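Local coordinates for p22 protein (Trypanosoma brucei, PDB 3JV1) that probably acts as an accessory factor for the RNA editing of cytochrome oxidase subunit II transcripts, as a trimeric member of the Mam33 family, at residues A[143-147]-A[148-152]. Residues are numbered along the deposited sequence; the frame is centred on the assembly and turned at random.
Sequences SYLSA and RGVND
Arg148 doubles back over the last turn of helix 135-146 and lays its guanidinium flat on the ring of Tyr144. The two planes are only 18° apart, and CZ of Arg148 lies 3.6 Å from the centroid of the Tyr144 ring, a cation-pi stack displaced toward the CE1 rim. An extended chain from CG to NE gives the arginine this reach, while Tyr144, with CG opposite the backbone N (chi1 177°), brings its ring under the guanidinium. The same guanidinium also bonds the helix backbone: NH1 of Arg148 donates to O of Tyr144 at 3.0 Å, bent to 139° at the hydrogen. NE forms a salt bridge with Glu54 on strand 54-63, and NH2 forms another with Asp4 of a neighbouring subunit.

Backbone bonds close the helix in a Schellman motif. Val150 N donates to Leu145 O (3.0 Å), and Gly149 N to Ser146 O (3.0 Å) across a type I turn. Leu145 O also takes Arg148 N at 3.0 Å, its two donors arriving from opposite faces of the carbonyl plane. Gly149, at positive phi, is the C-prime residue that turns the chain away toward helix 152-181, for which Asn151 is the N-cap.

The apolar part is small: CB of Leu145 meets CB of Val150 at 4.0 Å, and both side chains pack on strands 83-92 and 95-104.

With three nitrogens bonded and one face on an aromatic ring, the buried guanidinium is fixed in position and rotation; its two carboxylate partners probably offset its charge, tying the helix end to the sheet and to the next subunit.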
ATOM      1  N   SER A 143     -20.012  -7.865  22.385  1.00 32.86           N
ATOM      2  CA  SER A 143     -20.477  -7.406  23.698  1.00 34.57           C
ATOM      3  C   SER A 143     -19.371  -6.642  24.437  1.00 32.94           C
ATOM      4  O   SER A 143     -19.636  -5.677  25.144  1.00 31.20           O
ATOM      5  CB  SER A 143     -20.909  -8.599  24.551  1.00 36.76           C
ATOM      6  OG  SER A 143     -21.937  -9.319  23.906  1.00 45.35           O
ATOM      7  N   TYR A 144     -18.134  -7.104  24.288  1.00 31.65           N
ATOM      8  CA  TYR A 144     -16.971  -6.464  24.899  1.00 32.26           C
ATOM      9  C   TYR A 144     -16.837  -5.029  24.346  1.00 32.00           C
ATOM     10  O   TYR A 144     -16.595  -4.076  25.089  1.00 31.42           O
ATOM     11  CB  TYR A 144     -15.722  -7.288  24.565  1.00 30.89           C
ATOM     12  CG  TYR A 144     -14.411  -6.723  25.053  1.00 32.18           C
ATOM     13  CD1 TYR A 144     -13.958  -6.971  26.349  1.00 32.03           C
ATOM     14  CD2 TYR A 144     -13.592  -5.986  24.196  1.00 31.71           C
ATOM     15  CE1 TYR A 144     -12.716  -6.506  26.775  1.00 31.20           C
ATOM     16  CE2 TYR A 144     -12.355  -5.519  24.611  1.00 29.99           C
ATOM     17  CZ  TYR A 144     -11.920  -5.780  25.894  1.00 34.72           C
ATOM     18  OH  TYR A 144     -10.684  -5.324  26.289  1.00 35.99           O
ATOM     19  N   LEU A 145     -17.000  -4.880  23.037  1.00 29.86           N
ATOM     20  CA  LEU A 145     -16.909  -3.568  22.412  1.00 29.77           C
ATOM     21  C   LEU A 145     -18.088  -2.687  22.818  1.00 30.67           C
ATOM     22  O   LEU A 145     -17.930  -1.490  23.061  1.00 28.77           O
ATOM     23  CB  LEU A 145     -16.876  -3.711  20.894  1.00 30.38           C
ATOM     24  CG  LEU A 145     -15.605  -4.339  20.330  1.00 28.88           C
ATOM     25  CD1 LEU A 145     -15.821  -4.687  18.882  1.00 31.06           C
ATOM     26  CD2 LEU A 145     -14.438  -3.368  20.496  1.00 32.98           C
ATOM     27  N   SER A 146     -19.270  -3.285  22.898  1.00 30.09           N
ATOM     28  CA  SER A 146     -20.454  -2.536  23.273  1.00 34.34           C
ATOM     29  C   SER A 146     -20.361  -1.997  24.705  1.00 33.57           C
ATOM     30  O   SER A 146     -20.786  -0.883  24.976  1.00 34.36           O
ATOM     31  CB  SER A 146     -21.698  -3.407  23.121  1.00 35.49           C
ATOM     32  OG  SER A 146     -22.860  -2.606  23.216  1.00 42.89           O
ATOM     33  N   ALA A 147     -19.798  -2.778  25.618  1.00 33.09           N
ATOM     34  CA  ALA A 147     -19.659  -2.336  27.004  1.00 34.52           C
ATOM     35  C   ALA A 147     -18.731  -1.128  27.100  1.00 35.23           C
ATOM     36  O   ALA A 147     -18.719  -0.422  28.109  1.00 33.30           O
ATOM     37  CB  ALA A 147     -19.124  -3.468  27.873  1.00 34.84           C
ATOM     38  N   ARG A 148     -17.950  -0.896  26.048  1.00 34.38           N
ATOM     39  CA  ARG A 148     -17.031   0.225  26.028  1.00 33.45           C
ATOM     40  C   ARG A 148     -17.526   1.383  25.156  1.00 34.54           C
ATOM     41  O   ARG A 148     -16.773   2.303  24.843  1.00 36.92           O
ATOM     42  CB  ARG A 148     -15.647  -0.257  25.572  1.00 33.65           C
ATOM     43  CG  ARG A 148     -15.016  -1.211  26.583  1.00 31.21           C
ATOM     44  CD  ARG A 148     -13.815  -1.984  26.051  1.00 30.37           C
ATOM     45  NE  ARG A 148     -13.164  -2.683  27.154  1.00 31.48           N
ATOM     46  CZ  ARG A 148     -13.764  -3.601  27.907  1.00 32.72           C
ATOM     47  NH1 ARG A 148     -15.021  -3.945  27.661  1.00 30.07           N
ATOM     48  NH2 ARG A 148     -13.135  -4.128  28.945  1.00 31.44           N
ATOM     49  N   GLY A 149     -18.796   1.343  24.771  1.00 34.03           N
ATOM     50  CA  GLY A 149     -19.340   2.418  23.956  1.00 34.84           C
ATOM     51  C   GLY A 149     -19.194   2.265  22.454  1.00 35.53           C
ATOM     52  O   GLY A 149     -19.698   3.093  21.696  1.00 37.33           O
ATOM     53  N   VAL A 150     -18.507   1.219  22.007  1.00 36.55           N
ATOM     54  CA  VAL A 150     -18.342   1.003  20.574  1.00 37.10           C
ATOM     55  C   VAL A 150     -19.572   0.239  20.120  1.00 38.42           C
ATOM     56  O   VAL A 150     -19.573  -0.990  20.027  1.00 36.90           O
ATOM     57  CB  VAL A 150     -17.071   0.197  20.269  1.00 36.63           C
ATOM     58  CG1 VAL A 150     -16.850   0.132  18.772  1.00 36.07           C
ATOM     59  CG2 VAL A 150     -15.875   0.848  20.959  1.00 36.99           C
ATOM     60  N   ASN A 151     -20.625   1.002  19.849  1.00 40.38           N
ATOM     61  CA  ASN A 151     -21.913   0.461  19.455  1.00 42.75           C
ATOM     62  C   ASN A 151     -22.479   1.199  18.244  1.00 43.58           C
ATOM     63  O   ASN A 151     -21.775   1.980  17.603  1.00 44.28           O
ATOM     64  CB  ASN A 151     -22.863   0.570  20.651  1.00 42.58           C
ATOM     65  CG  ASN A 151     -22.758   1.918  21.348  1.00 44.73           C
ATOM     66  OD1 ASN A 151     -22.998   2.035  22.552  1.00 47.33           O
ATOM     67  ND2 ASN A 151     -22.405   2.945  20.591  1.00 43.96           N
ATOM     68  N   ASP A 152     -23.749   0.947  17.937  1.00 43.82           N
ATOM     69  CA  ASP A 152     -24.403   1.576  16.793  1.00 46.05           C
ATOM     70  C   ASP A 152     -24.490   3.084  16.936  1.00 44.65           C
ATOM     71  O   ASP A 152     -24.491   3.810  15.941  1.00 44.05           O
ATOM     72  CB  ASP A 152     -25.808   1.010  16.591  1.00 49.34           C
ATOM     73  CG  ASP A 152     -25.794  -0.445  16.188  1.00 52.22           C
ATOM     74  OD1 ASP A 152     -24.923  -0.830  15.383  1.00 55.23           O
ATOM     75  OD2 ASP A 152     -26.661  -1.203  16.668  1.00 57.23           O
TER